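Local coordinates for protein 6-phosphogluconolactonase (PDB 3CSS) that probably hydrolyses 6-phosphogluconolactone to 6-phosphogluconate, the second step of the oxidative pentose phosphate pathway, at residues Tyr53-Leu56 / His57-Leu61; Glu134-Leu137 / Leu138-Pro142. All coordinates share one frame; numbering follows the deposited sequence. Where two conformers were deposited one is given.

How the interactions relate
Interactions 1 and 2 both lie at the C-terminal ends of helices: interaction 1 covers the end of helix 50-59 and the turn at D60 into helix 61-65, and interaction 2 covers the last turn of helix 123-140 and the residues that leave it. They come one after the other along the chain and do not touch; their centres lie 26 Å apart and their nearest atoms about 14 Å. What links them is the large mixed sheet. Helix 50-59 connects strands 39-43 and 69-77, and L141 of interaction 2 packs against these same two strands. A phosphate ion, probably from the crystallisation liquor, has its nearest atom about 2 Å from the side chain of E54 in interaction 1; whether it marks the substrate pocket is not established.

Interaction 1 of 2, residues Tyr53-Leu56 / His57-Leu61; sequences YEEL and HEKDL
In L56 and D60, CG stands anti to the carbonyl carbon (chi1 -68° and -53°), and these torsions bring the two side chains across each other one helical turn apart, with L56 CD2 3.3 Å from D60 OD2. E58 bends at chi2 so that its carboxylate folds back to the imidazole of H57. There H57 ND1 donates to E58 OE2 over 2.9 Å; the oxygen lies near the ring plane but is approached from above the carboxylate plane. A water bridges the same E58 OE2 to E54 O, donating to both, so the carbonyl already bonded to E58 N gains a second donor. Elsewhere on the helix the chains of E55, in the conformer given, and K59 cross, CG to CG at 4.1 Å. The final i to i+4 bond runs from D60 N to L56 O at 2.9 Å, and D60 then leaves the helical conformation. H57 NE2 is hydrogen-bonded to D98 OD2, which with the E58 bond fixes the ring at both nitrogens. D60 OD2 forms a salt bridge with R22 of helix 14-30, while Y53 and E54 pack on A94 of helix 87-96. This turn ends the helix of the right-handed beta-alpha-beta crossover between the neighbouring parallel strands 39-43 and 69-77 of a Rossmann-like sheet, and Y53 OH bonds to S44 O, just past strand 39-43.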
loop_
_atom_site.group_PDB
_atom_site.type_symbol
_atom_site.label_atom_id
_atom_site.label_comp_id
_atom_site.label_asym_id
_atom_site.label_seq_id
_atom_site.Cartn_x
_atom_site.Cartn_y
_atom_site.Cartn_z
ATOM N N TYR A 53 4.180 -9.782 7.830
ATOM C CA TYR A 53 4.270 -10.842 6.844
ATOM C C TYR A 53 4.862 -12.131 7.438
ATOM O O TYR A 53 4.356 -13.230 7.180
ATOM C CB TYR A 53 5.034 -10.376 5.605
ATOM C CG TYR A 53 4.465 -9.123 4.953
ATOM C CD1 TYR A 53 3.133 -8.706 5.177
ATOM C CD2 TYR A 53 5.244 -8.366 4.100
ATOM C CE1 TYR A 53 2.629 -7.567 4.592
ATOM C CE2 TYR A 53 4.732 -7.204 3.498
ATOM C CZ TYR A 53 3.435 -6.805 3.754
ATOM O OH TYR A 53 2.931 -5.649 3.178
ATOM N N GLU A 54 5.902 -11.984 8.252
ATOM C CA GLU A 54 6.517 -13.119 8.927
ATOM C C GLU A 54 5.512 -13.809 9.845
ATOM O O GLU A 54 5.448 -15.045 9.911
ATOM C CB GLU A 54 7.763 -12.656 9.693
ATOM C CG GLU A 54 8.892 -12.215 8.769
ATOM C CD GLU A 54 10.101 -11.720 9.504
ATOM O OE1 GLU A 54 10.054 -11.658 10.747
ATOM O OE2 GLU A 54 11.100 -11.413 8.831
ATOM N N GLU A 55 4.725 -13.009 10.553
ATOM C CA GLU A 55 3.723 -13.552 11.466
ATOM C C GLU A 55 2.622 -14.286 10.697
ATOM O O GLU A 55 2.213 -15.373 11.088
ATOM C CB GLU A 55 3.126 -12.466 12.349
ATOM C CG GLU A 55 2.195 -13.015 13.417
ATOM C CD GLU A 55 2.003 -12.053 14.538
ATOM O OE1 GLU A 55 2.633 -10.968 14.491
ATOM O OE2 GLU A 55 1.234 -12.380 15.468
ATOM N N LEU A 56 2.140 -13.704 9.599
ATOM C CA LEU A 56 1.200 -14.417 8.725
ATOM C C LEU A 56 1.780 -15.746 8.222
ATOM O O LEU A 56 1.085 -16.772 8.147
ATOM C CB LEU A 56 0.829 -13.551 7.525
ATOM C CG LEU A 56 -0.011 -12.310 7.830
ATOM C CD1 LEU A 56 -0.071 -11.407 6.574
ATOM C CD2 LEU A 56 -1.432 -12.676 8.325
ATOM N N HIS A 57 3.061 -15.738 7.877
ATOM C CA HIS A 57 3.711 -16.966 7.406
ATOM C C HIS A 57 3.729 -18.077 8.473
ATOM O O HIS A 57 3.518 -19.262 8.161
ATOM C CB HIS A 57 5.128 -16.684 6.942
ATOM C CG HIS A 57 5.802 -17.878 6.346
ATOM N ND1 HIS A 57 6.468 -18.804 7.117
ATOM C CD2 HIS A 57 5.875 -18.322 5.070
ATOM C CE1 HIS A 57 6.953 -19.754 6.331
ATOM N NE2 HIS A 57 6.610 -19.479 5.082
ATOM N N GLU A 58 3.990 -17.685 9.719
ATOM C CA GLU A 58 4.078 -18.641 10.812
ATOM C C GLU A 58 2.726 -19.142 11.298
ATOM O O GLU A 58 2.609 -20.309 11.669
ATOM C CB GLU A 58 4.852 -18.028 11.975
ATOM C CG GLU A 58 6.290 -17.720 11.626
ATOM C CD GLU A 58 6.989 -18.921 10.984
ATOM O OE1 GLU A 58 7.031 -19.992 11.643
ATOM O OE2 GLU A 58 7.481 -18.793 9.830
ATOM N N LYS A 59 1.713 -18.279 11.279
ATOM C CA LYS A 59 0.437 -18.569 11.936
ATOM C C LYS A 59 -0.708 -18.922 10.983
ATOM O O LYS A 59 -1.593 -19.700 11.345
ATOM C CB LYS A 59 0.004 -17.381 12.794
ATOM C CG LYS A 59 1.000 -16.929 13.865
ATOM C CD LYS A 59 1.291 -18.012 14.886
ATOM C CE LYS A 59 2.147 -17.485 16.031
ATOM N NZ LYS A 59 2.660 -18.572 16.906
ATOM N N ASP A 60 -0.710 -18.351 9.779
ATOM C CA ASP A 60 -1.889 -18.391 8.916
ATOM C C ASP A 60 -1.631 -18.984 7.537
ATOM O O ASP A 60 -2.442 -18.795 6.612
ATOM C CB ASP A 60 -2.424 -16.971 8.760
ATOM C CG ASP A 60 -2.651 -16.287 10.092
ATOM O OD1 ASP A 60 -3.373 -16.844 10.947
ATOM O OD2 ASP A 60 -2.106 -15.184 10.290
ATOM N N LEU A 61 -0.528 -19.721 7.402
ATOM C CA LEU A 61 -0.088 -20.189 6.094
ATOM C C LEU A 61 -1.114 -21.125 5.459
ATOM O O LEU A 61 -1.295 -21.111 4.241
ATOM C CB LEU A 61 1.284 -20.875 6.184
ATOM C CG LEU A 61 1.957 -21.197 4.847
ATOM C CD1 LEU A 61 2.114 -19.933 3.980
ATOM C CD2 LEU A 61 3.300 -21.887 5.067
HETATM O O HOH W 1 8.080 -16.290 9.215
#

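Interaction 2 of 2, residues Glu134-Leu137 / Leu138-Pro142; sequences EVKL and LNCLP. Unlike the reference sequence in segment 134-137: V135 (reference Ala).
L137 and L141 make the apolar part of this helix end: their side chains run alongside each other, pointing the same way, with L137 CD2 4.0 Å from L141 CD2. E134 and L138 pair similarly, the aliphatic E134 CG resting 3.7 Å from L138 CD1. V135, which differs from the reference sequence, lays CG1 beside the amide of N139, 3.7 Å from ND2. The C-terminus of helix 123-140 thereby lies against the Rossmann-like mixed sheet, L137 and L141 both packing on I72 of strand 69-77 and L141 also on V40 of strand 39-43.

The backbone bonds record how the helix ends. L138 N to E134 O is a regular i to i+4 bond of 2.9 Å, whereas N139 N to V135 O and C140 N to K136 O are weak. Weak i to i+3 bonds accompany them, N139 N to K136 O and C140 N to L137 O, as the last turn tightens. L141 N still reaches L137 O at 3.0 Å, but L141 itself has an extended conformation (psi 160°). P142, just before strand 143-145, is already backbone-bonded to V155, just beyond the partner strand 152-154.

Among the polar side chains, E134 is extended, with CG anti to the backbone N (chi1 171°), which carries its carboxylate past the L138 methyl. There E134 OE1 accepts from the backbone N-H groups of both V185 and V186, while K136 NZ donates to S106 O and C140 O accepts from the side chain of Q70.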
loop_
_atom_site.group_PDB
_atom_site.type_symbol
_atom_site.label_atom_id
_atom_site.label_comp_id
_atom_site.label_asym_id
_atom_site.label_seq_id
_atom_site.Cartn_x
_atom_site.Cartn_y
_atom_site.Cartn_z
ATOM N N GLU A 134 -1.649 -2.176 -14.529
ATOM C CA GLU A 134 -3.057 -1.776 -14.546
ATOM C C GLU A 134 -3.946 -2.744 -15.339
ATOM O O GLU A 134 -5.020 -3.126 -14.891
ATOM C CB GLU A 134 -3.191 -0.363 -15.102
ATOM C CG GLU A 134 -4.615 0.044 -15.346
ATOM C CD GLU A 134 -4.777 1.535 -15.567
ATOM O OE1 GLU A 134 -4.102 2.332 -14.881
ATOM O OE2 GLU A 134 -5.581 1.894 -16.460
ATOM N N VAL A 135 -3.489 -3.117 -16.527
ATOM C CA VAL A 135 -4.174 -4.117 -17.347
ATOM C C VAL A 135 -4.362 -5.418 -16.565
ATOM O O VAL A 135 -5.461 -6.001 -16.548
ATOM C CB VAL A 135 -3.393 -4.386 -18.657
ATOM C CG1 VAL A 135 -3.992 -5.577 -19.390
ATOM C CG2 VAL A 135 -3.390 -3.141 -19.551
ATOM N N LYS A 136 -3.294 -5.856 -15.901
ATOM C CA LYS A 136 -3.339 -7.083 -15.115
ATOM C C LYS A 136 -4.353 -6.973 -13.976
ATOM O O LYS A 136 -5.134 -7.892 -13.752
ATOM C CB LYS A 136 -1.943 -7.433 -14.579
ATOM C CG LYS A 136 -1.652 -8.878 -14.551
ATOM C CD LYS A 136 -0.316 -9.182 -13.915
ATOM C CE LYS A 136 0.811 -9.281 -14.925
ATOM N NZ LYS A 136 2.008 -9.885 -14.295
ATOM N N LEU A 137 -4.347 -5.840 -13.266
ATOM C CA LEU A 137 -5.271 -5.630 -12.144
ATOM C C LEU A 137 -6.729 -5.630 -12.628
ATOM O O LEU A 137 -7.591 -6.269 -12.036
ATOM C CB LEU A 137 -4.945 -4.325 -11.404
ATOM C CG LEU A 137 -3.609 -4.297 -10.633
ATOM C CD1 LEU A 137 -3.361 -2.887 -10.061
ATOM C CD2 LEU A 137 -3.541 -5.399 -9.517
ATOM N N LEU A 138 -6.979 -4.936 -13.728
ATOM C CA LEU A 138 -8.338 -4.813 -14.257
ATOM C C LEU A 138 -8.857 -6.160 -14.770
ATOM O O LEU A 138 -10.068 -6.387 -14.811
ATOM C CB LEU A 138 -8.379 -3.759 -15.349
ATOM C CG LEU A 138 -8.234 -2.305 -14.897
ATOM C CD1 LEU A 138 -7.991 -1.396 -16.091
ATOM C CD2 LEU A 138 -9.442 -1.835 -14.104
ATOM N N ASN A 139 -7.936 -7.044 -15.147
ATOM C CA ASN A 139 -8.274 -8.386 -15.657
ATOM C C ASN A 139 -8.446 -9.438 -14.556
ATOM O O ASN A 139 -9.190 -10.397 -14.731
ATOM C CB ASN A 139 -7.169 -8.865 -16.603
ATOM C CG ASN A 139 -7.272 -8.269 -18.002
ATOM O OD1 ASN A 139 -8.287 -7.671 -18.389
ATOM N ND2 ASN A 139 -6.226 -8.491 -18.799
ATOM N N CYS A 140 -7.753 -9.267 -13.429
ATOM C CA CYS A 140 -7.643 -10.331 -12.409
ATOM C C CYS A 140 -8.361 -10.060 -11.094
ATOM O O CYS A 140 -8.580 -10.999 -10.327
ATOM C CB CYS A 140 -6.173 -10.599 -12.082
ATOM S SG CYS A 140 -5.219 -11.154 -13.495
ATOM N N LEU A 141 -8.649 -8.781 -10.803
ATOM C CA LEU A 141 -9.359 -8.398 -9.589
ATOM C C LEU A 141 -10.851 -8.085 -9.830
ATOM O O LEU A 141 -11.270 -7.816 -10.967
ATOM C CB LEU A 141 -8.684 -7.178 -8.936
ATOM C CG LEU A 141 -7.506 -7.425 -7.997
ATOM C CD1 LEU A 141 -6.410 -8.267 -8.672
ATOM C CD2 LEU A 141 -6.977 -6.070 -7.496
ATOM N N PRO A 142 -11.661 -8.140 -8.756
ATOM C CA PRO A 142 -13.016 -7.615 -8.821
ATOM C C PRO A 142 -12.959 -6.113 -9.065
ATOM O O PRO A 142 -12.235 -5.399 -8.366
ATOM C CB PRO A 142 -13.592 -7.893 -7.419
ATOM C CG PRO A 142 -12.569 -8.611 -6.683
ATOM C CD PRO A 142 -11.269 -8.438 -7.370
#